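Local atomic coordinates of probable antibiotics synthesis protein (Thermus thermophilus, PDB entry 1V70), a protein that is of unknown function but is probably involved in antibiotic synthesis and has a cupin domain that probably binds a metal ion. Residues A[11-14]-A[15-18]. Sequence-based numbering, arbitrary orientation.
Sequences RYNP and EKMA
The amide of Asn-13 reaches into the bend formed by Pro-14, Glu-15 and Lys-16 and holds it from within. Starting at the base of the side chain, Asn-13 CB lies 4.0 Å from Ala-18 CB, a methyl group facing back across the turn. The same Asn-13 CB closes to 3.1 Å on Lys-16 O. With CG set opposite the backbone N (chi1 -175°), the amide leans over the residues that follow rather than back toward Tyr-12. Asn-13 CG is 3.5 Å from Lys-16 O. At the tip the two branches part. Asn-13 OD1 accepts a short hydrogen bond of 2.7 Å from Glu-15 N, the donor tilted 24° from the carbonyl plane, and a second, weak one from Lys-16 N; this pairing of an Asn side-chain oxygen with the backbone N-H two residues on is an Asx turn. ND2 of Asn-13 makes only a loose approach to the Lys-16 side chain, 4.3 Å from Lys-16 CG. Glu-15 CB also packs against Asn-13 OD1, at 3.2 Å. The Asn-13 and Glu-15 side chains run side by side in the same direction, their planes 5° apart, but the carboxylate lies too far off to touch the amide. A water donates to Pro-14 O and, weakly, to Glu-15 O. Near the open ends, the extended Arg-11 chain brings NH1 obliquely to Ala-18 CB, 3.7 Å away. The chain thus folds back on itself at the protein surface, in the loop that leads from helix 6-9 into strand 18-25, an outermost strand of the five-stranded antiparallel sheet. Gln-39 NE2 donates a hydrogen bond to Asn-13 O, while Ala-18 begins backbone pairing with Ala-34 of strand 28-35, against which Tyr-12 and Met-17 also pack.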
loop_
_atom_site.group_PDB
_atom_site.type_symbol
_atom_site.label_atom_id
_atom_site.label_comp_id
_atom_site.label_asym_id
_atom_site.label_seq_id
_atom_site.Cartn_x
_atom_site.Cartn_y
_atom_site.Cartn_z
ATOM N N ARG A 11 -10.341 12.884 -1.171
ATOM C CA ARG A 11 -11.166 13.909 -1.802
ATOM C C ARG A 11 -11.713 13.328 -3.099
ATOM O O ARG A 11 -11.165 12.363 -3.629
ATOM C CB ARG A 11 -10.331 15.162 -2.099
ATOM C CG ARG A 11 -9.215 14.928 -3.101
ATOM C CD ARG A 11 -8.396 16.185 -3.380
ATOM N NE ARG A 11 -7.343 15.917 -4.354
ATOM C CZ ARG A 11 -7.550 15.733 -5.656
ATOM N NH1 ARG A 11 -8.777 15.800 -6.156
ATOM N NH2 ARG A 11 -6.529 15.454 -6.456
ATOM N N TYR A 12 -12.788 13.915 -3.611
ATOM C CA TYR A 12 -13.399 13.431 -4.843
ATOM C C TYR A 12 -13.469 14.513 -5.915
ATOM O O TYR A 12 -13.381 15.705 -5.622
ATOM C CB TYR A 12 -14.792 12.878 -4.536
ATOM C CG TYR A 12 -14.738 11.640 -3.671
ATOM C CD1 TYR A 12 -14.525 10.382 -4.233
ATOM C CD2 TYR A 12 -14.836 11.733 -2.283
ATOM C CE1 TYR A 12 -14.406 9.246 -3.435
ATOM C CE2 TYR A 12 -14.717 10.604 -1.475
ATOM C CZ TYR A 12 -14.501 9.365 -2.058
ATOM O OH TYR A 12 -14.365 8.246 -1.268
ATOM N N ASN A 13 -13.619 14.081 -7.160
ATOM C CA ASN A 13 -13.684 14.981 -8.305
ATOM C C ASN A 13 -14.940 14.613 -9.092
ATOM O O ASN A 13 -15.093 13.473 -9.522
ATOM C CB ASN A 13 -12.437 14.778 -9.174
ATOM C CG ASN A 13 -12.357 15.752 -10.330
ATOM O OD1 ASN A 13 -13.375 16.156 -10.890
ATOM N ND2 ASN A 13 -11.139 16.121 -10.705
ATOM N N PRO A 14 -15.860 15.572 -9.285
ATOM C CA PRO A 14 -17.090 15.278 -10.030
ATOM C C PRO A 14 -16.886 15.026 -11.523
ATOM O O PRO A 14 -17.721 14.391 -12.170
ATOM C CB PRO A 14 -17.952 16.511 -9.761
ATOM C CG PRO A 14 -16.938 17.601 -9.653
ATOM C CD PRO A 14 -15.851 16.968 -8.809
ATOM N N GLU A 15 -15.768 15.504 -12.058
ATOM C CA GLU A 15 -15.468 15.387 -13.492
ATOM C C GLU A 15 -14.877 14.015 -13.878
ATOM O O GLU A 15 -15.191 13.466 -14.923
ATOM C CB GLU A 15 -14.496 16.506 -13.893
ATOM C CG GLU A 15 -14.116 16.458 -15.379
ATOM C CD GLU A 15 -15.217 17.075 -16.227
ATOM O OE1 GLU A 15 -16.367 16.714 -16.053
ATOM O OE2 GLU A 15 -14.900 17.878 -17.102
ATOM N N LYS A 16 -14.005 13.472 -13.035
ATOM C CA LYS A 16 -13.360 12.198 -13.324
ATOM C C LYS A 16 -12.726 11.657 -12.053
ATOM O O LYS A 16 -12.682 12.343 -11.035
ATOM C CB LYS A 16 -12.271 12.397 -14.377
ATOM C CG LYS A 16 -11.161 13.338 -13.924
ATOM C CD LYS A 16 -10.059 13.453 -14.964
ATOM C CE LYS A 16 -8.928 14.336 -14.463
ATOM N NZ LYS A 16 -7.825 14.446 -15.457
ATOM N N MET A 17 -12.231 10.427 -12.116
ATOM C CA MET A 17 -11.585 9.826 -10.959
ATOM C C MET A 17 -10.447 10.715 -10.473
ATOM O O MET A 17 -9.654 11.219 -11.267
ATOM C CB MET A 17 -11.027 8.448 -11.315
ATOM C CG MET A 17 -10.193 7.829 -10.204
ATOM S SD MET A 17 -9.415 6.282 -10.683
ATOM C CE MET A 17 -8.046 6.886 -11.629
ATOM N N ALA A 18 -10.366 10.899 -9.162
ATOM C CA ALA A 18 -9.310 11.713 -8.584
ATOM C C ALA A 18 -8.095 10.854 -8.250
ATOM O O ALA A 18 -8.224 9.773 -7.667
ATOM C CB ALA A 18 -9.816 12.405 -7.322
HETATM O O HOH W 1 -17.458 11.649 -13.603
#